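Local structure of ESAT-6/WXG100 secretion system protein (7JQE) at residues A[344-347]-A[348-351]; A[400-403]-A[404-408]. The protein is the EsaA subunit of the bacterial type VIIb secretion system, present here as an extracellular fragment, and probably takes part in exporting protein toxins. One frame throughout, in Å; residues are numbered along the deposited sequence.

Interaction 1 (A[344-347]-A[348-351]); sequences DNSV and SKTI
Asp344 and Lys349 close a turn with a salt bridge five residues apart. The turn joins two sheets of the beta domain: it follows strand 337-341 of a three-stranded antiparallel sheet and enters strand 348-351, an outermost strand of a four-stranded one. Asp344 lies in the loop, and its CB points toward the strand. With CG anti to the carbonyl carbon (chi1 -70°), Asp344 OD2 lies 2.5 Å from Lys349 NZ, a short charged hydrogen bond. The ammonium reaches that oxygen from above the carboxylate plane, 70° out of it. Asp343 gives the same ammonium a second salt bridge through OD1. Two residues on, Ser346 CB also points toward the strand, and Ser346 OG lies 3.5 Å from Lys349 NZ. Three acidic or hydroxyl side chains are thus gathered near one lysine end. Val347 leads into the strand and turns its side chain away. Its backbone already pairs with Ile331 of strand 327-335, and Lys349 continues that pairing with Val329. The lysine chain runs extended as far as CE, then bends at the last torsion (chi4 54°), which brings NZ back to Asp344 OD2.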
loop_
_atom_site.group_PDB
_atom_site.type_symbol
_atom_site.label_atom_id
_atom_site.label_comp_id
_atom_site.label_asym_id
_atom_site.label_seq_id
_atom_site.Cartn_x
_atom_site.Cartn_y
_atom_site.Cartn_z
ATOM N N ASP A 344 -45.152 -24.564 -54.099
ATOM C CA ASP A 344 -44.620 -25.604 -54.970
ATOM C C ASP A 344 -43.189 -25.999 -54.646
ATOM O O ASP A 344 -42.728 -27.040 -55.126
ATOM C CB ASP A 344 -44.667 -25.152 -56.435
ATOM C CG ASP A 344 -46.076 -25.072 -56.976
ATOM O OD1 ASP A 344 -47.007 -25.524 -56.278
ATOM O OD2 ASP A 344 -46.252 -24.557 -58.103
ATOM N N ASN A 345 -42.472 -25.201 -53.858
ATOM C CA ASN A 345 -41.020 -25.302 -53.774
ATOM C C ASN A 345 -40.380 -25.137 -55.147
ATOM O O ASN A 345 -39.255 -25.598 -55.382
ATOM C CB ASN A 345 -40.580 -26.625 -53.138
ATOM C CG ASN A 345 -39.121 -26.613 -52.725
ATOM O OD1 ASN A 345 -38.537 -25.552 -52.508
ATOM N ND2 ASN A 345 -38.522 -27.794 -52.626
ATOM N N SER A 346 -41.097 -24.487 -56.056
ATOM C CA SER A 346 -40.687 -24.307 -57.437
ATOM C C SER A 346 -40.088 -22.921 -57.639
ATOM O O SER A 346 -40.209 -22.028 -56.798
ATOM C CB SER A 346 -41.880 -24.507 -58.374
ATOM O OG SER A 346 -42.894 -23.554 -58.099
ATOM N N VAL A 347 -39.431 -22.755 -58.784
ATOM C CA VAL A 347 -38.834 -21.486 -59.171
ATOM C C VAL A 347 -39.466 -20.907 -60.424
ATOM O O VAL A 347 -39.104 -19.798 -60.830
ATOM C CB VAL A 347 -37.309 -21.617 -59.355
ATOM C CG1 VAL A 347 -36.648 -21.970 -58.032
ATOM C CG2 VAL A 347 -36.991 -22.664 -60.408
ATOM N N SER A 348 -40.404 -21.619 -61.046
ATOM C CA SER A 348 -41.037 -21.175 -62.282
ATOM C C SER A 348 -42.533 -21.438 -62.208
ATOM O O SER A 348 -42.960 -22.535 -61.829
ATOM C CB SER A 348 -40.432 -21.888 -63.497
ATOM O OG SER A 348 -40.932 -21.348 -64.703
ATOM N N LYS A 349 -43.323 -20.430 -62.572
ATOM C CA LYS A 349 -44.771 -20.550 -62.606
ATOM C C LYS A 349 -45.307 -19.918 -63.882
ATOM O O LYS A 349 -44.708 -18.992 -64.435
ATOM C CB LYS A 349 -45.423 -19.887 -61.386
ATOM C CG LYS A 349 -45.864 -20.856 -60.308
ATOM C CD LYS A 349 -46.459 -20.113 -59.120
ATOM C CE LYS A 349 -47.021 -21.078 -58.090
ATOM N NZ LYS A 349 -46.012 -22.083 -57.673
ATOM N N THR A 350 -46.442 -20.436 -64.347
ATOM C CA THR A 350 -47.167 -19.880 -65.482
ATOM C C THR A 350 -48.596 -19.588 -65.046
ATOM O O THR A 350 -49.271 -20.464 -64.496
ATOM C CB THR A 350 -47.161 -20.835 -66.681
ATOM O OG1 THR A 350 -47.713 -20.167 -67.822
ATOM C CG2 THR A 350 -47.990 -22.078 -66.390
ATOM N N ILE A 351 -49.048 -18.358 -65.279
ATOM C CA ILE A 351 -50.375 -17.925 -64.870
ATOM C C ILE A 351 -51.163 -17.494 -66.106
ATOM O O ILE A 351 -50.612 -17.302 -67.191
ATOM C CB ILE A 351 -50.322 -16.786 -63.838
ATOM C CG1 ILE A 351 -49.693 -15.541 -64.463
ATOM C CG2 ILE A 351 -49.533 -17.218 -62.612
ATOM C CD1 ILE A 351 -49.628 -14.356 -63.528
#

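Interaction 2 (A[400-403]-A[404-408]); sequences SLVK and DDLKT. With EDO (1,2-ethanediol), chain B.
Ser400 and Asp404 are joined twice, one turn apart on helix 396-427. In the backbone, Asp404 N donates to Ser400 O at 2.8 Å. Between the side chains, Ser400 OG donates to Asp404 OD2 at 2.9 Å. The hydroxyl meets the anti side of that oxygen, 18° out of the carboxylate plane. Asp404 CG lies beside its own backbone N (chi1 -65°), which folds the carboxylate back toward the preceding turn. Asp405 turns instead to the loop before the beta domain: its OD2 accepts from Phe257 N, and its OD1 weakly from Ser256 N. The other backbone bonds show the helix widening. Leu401 O takes two donors. Leu406 N, five residues on, approaches Leu401 O almost straight along the carbonyl at 2.8 Å, as in a pi-type turn. Asp405 N, the usual alpha-helical donor, is 3.3 Å from Leu401 O and lies above the carbonyl plane. Beyond this the helix is kinked, and Lys407 N has no bond to the turn before. A water fills that place, accepting from Lys407 N and donating to Val402 O. Lys407 NZ donates a hydrogen bond to Asp404 O.

The charged contact is looser. Lys403 and Asp404 lie side by side and point the same way. Lys403 NZ makes a salt bridge to Asp404, with a weak hydrogen bond to OD1 at 3.5 Å and OD2 as near.

Apolar contacts line another face. Leu401 CD1 meets Leu406 CD1 at 4.0 Å as the two side chains cross at a slant. Val402 CG2 approaches Leu406 CD2 at 4.3 Å. The second subunit packs here, with its Val402 on Leu401 and its Ala222 on Leu406.

Separately, Thr408 meets a 1,2-ethanediol, probably from the crystallisation liquor. Thr408 OG1 shares a weak hydrogen bond with its O1.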
loop_
_atom_site.group_PDB
_atom_site.type_symbol
_atom_site.label_atom_id
_atom_site.label_comp_id
_atom_site.label_asym_id
_atom_site.label_seq_id
_atom_site.Cartn_x
_atom_site.Cartn_y
_atom_site.Cartn_z
ATOM N N SER A 400 -22.691 -3.934 -23.157
ATOM C CA SER A 400 -23.186 -3.948 -21.786
ATOM C C SER A 400 -22.042 -3.815 -20.788
ATOM O O SER A 400 -22.150 -3.075 -19.803
ATOM C CB SER A 400 -23.980 -5.229 -21.533
ATOM O OG SER A 400 -24.499 -5.246 -20.215
ATOM N N LEU A 401 -20.940 -4.530 -21.024
ATOM C CA LEU A 401 -19.758 -4.384 -20.181
ATOM C C LEU A 401 -19.386 -2.918 -20.014
ATOM O O LEU A 401 -19.204 -2.431 -18.892
ATOM C CB LEU A 401 -18.588 -5.162 -20.783
ATOM C CG LEU A 401 -17.224 -4.824 -20.189
ATOM C CD1 LEU A 401 -17.283 -4.986 -18.683
ATOM C CD2 LEU A 401 -16.111 -5.683 -20.795
ATOM N N VAL A 402 -19.286 -2.193 -21.129
ATOM C CA VAL A 402 -18.806 -0.816 -21.085
ATOM C C VAL A 402 -19.792 0.084 -20.345
ATOM O O VAL A 402 -19.404 0.864 -19.468
ATOM C CB VAL A 402 -18.530 -0.306 -22.509
ATOM C CG1 VAL A 402 -18.498 1.212 -22.537
ATOM C CG2 VAL A 402 -17.216 -0.879 -23.017
ATOM N N LYS A 403 -21.080 -0.009 -20.678
ATOM C CA LYS A 403 -22.030 0.990 -20.199
ATOM C C LYS A 403 -22.655 0.639 -18.859
ATOM O O LYS A 403 -23.083 1.544 -18.132
ATOM C CB LYS A 403 -23.141 1.219 -21.233
ATOM C CG LYS A 403 -24.157 0.090 -21.373
ATOM C CD LYS A 403 -25.123 0.379 -22.534
ATOM C CE LYS A 403 -26.188 -0.707 -22.705
ATOM N NZ LYS A 403 -27.177 -0.718 -21.590
ATOM N N ASP A 404 -22.720 -0.642 -18.506
ATOM C CA ASP A 404 -23.337 -1.054 -17.250
ATOM C C ASP A 404 -22.319 -1.361 -16.158
ATOM O O ASP A 404 -22.403 -0.799 -15.064
ATOM C CB ASP A 404 -24.229 -2.281 -17.476
ATOM C CG ASP A 404 -25.417 -1.983 -18.374
ATOM O OD1 ASP A 404 -25.922 -0.838 -18.333
ATOM O OD2 ASP A 404 -25.845 -2.889 -19.123
ATOM N N ASP A 405 -21.346 -2.226 -16.440
ATOM C CA ASP A 405 -20.565 -2.877 -15.399
ATOM C C ASP A 405 -19.152 -2.339 -15.233
ATOM O O ASP A 405 -18.606 -2.417 -14.132
ATOM C CB ASP A 405 -20.488 -4.384 -15.675
ATOM C CG ASP A 405 -21.850 -5.048 -15.637
ATOM O OD1 ASP A 405 -22.640 -4.728 -14.724
ATOM O OD2 ASP A 405 -22.136 -5.881 -16.520
ATOM N N LEU A 406 -18.549 -1.794 -16.290
ATOM C CA LEU A 406 -17.134 -1.449 -16.229
ATOM C C LEU A 406 -16.835 -0.507 -15.068
ATOM O O LEU A 406 -15.864 -0.707 -14.332
ATOM C CB LEU A 406 -16.694 -0.835 -17.556
ATOM C CG LEU A 406 -15.200 -0.891 -17.864
ATOM C CD1 LEU A 406 -14.643 -2.268 -17.542
ATOM C CD2 LEU A 406 -14.963 -0.547 -19.327
ATOM N N LYS A 407 -17.675 0.513 -14.874
ATOM C CA LYS A 407 -17.426 1.474 -13.805
ATOM C C LYS A 407 -17.436 0.795 -12.441
ATOM O O LYS A 407 -16.699 1.195 -11.531
ATOM C CB LYS A 407 -18.466 2.589 -13.845
ATOM C CG LYS A 407 -19.834 2.127 -13.404
ATOM C CD LYS A 407 -20.853 3.245 -13.467
ATOM C CE LYS A 407 -22.232 2.679 -13.770
ATOM N NZ LYS A 407 -22.524 1.474 -12.939
ATOM N N THR A 408 -18.276 -0.226 -12.274
ATOM C CA THR A 408 -18.272 -0.966 -11.020
ATOM C C THR A 408 -17.052 -1.872 -10.918
ATOM O O THR A 408 -16.502 -2.058 -9.828
ATOM C CB THR A 408 -19.555 -1.774 -10.882
ATOM O OG1 THR A 408 -20.582 -0.931 -10.349
ATOM C CG2 THR A 408 -19.345 -2.953 -9.948
HETATM C C1 EDO B . -20.662 -3.346 -6.866
HETATM O O1 EDO B . -20.979 -1.974 -7.128
HETATM C C2 EDO B . -21.832 -4.229 -7.284
HETATM O O2 EDO B . -21.516 -5.601 -7.024
HETATM O O HOH W 1 -20.117 0.890 -16.602
#

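Overall arrangement
The two contacts come in series along the chain, interaction 1 first. The centres of interactions 1 and 2 are about 53 Å apart. The nearest atoms of interactions 1 and 2 are about 40 Å apart, so they do not touch. Both lie on the same side of the chain's centre. Interaction 1 is far out, 76 Å from that centre, on the surface of the beta domain. Interaction 2 is 28 Å from it, near the start of helix 396-427. Strands 355-363, 369-379 and 382-392 separate them in sequence, and the last of these leads into the helix. The exposed turn meets no other chain of the assembly, whereas the helix packs on the second subunit. The elongated fragment therefore places a beta domain beyond a helical part that contributes to the dimer.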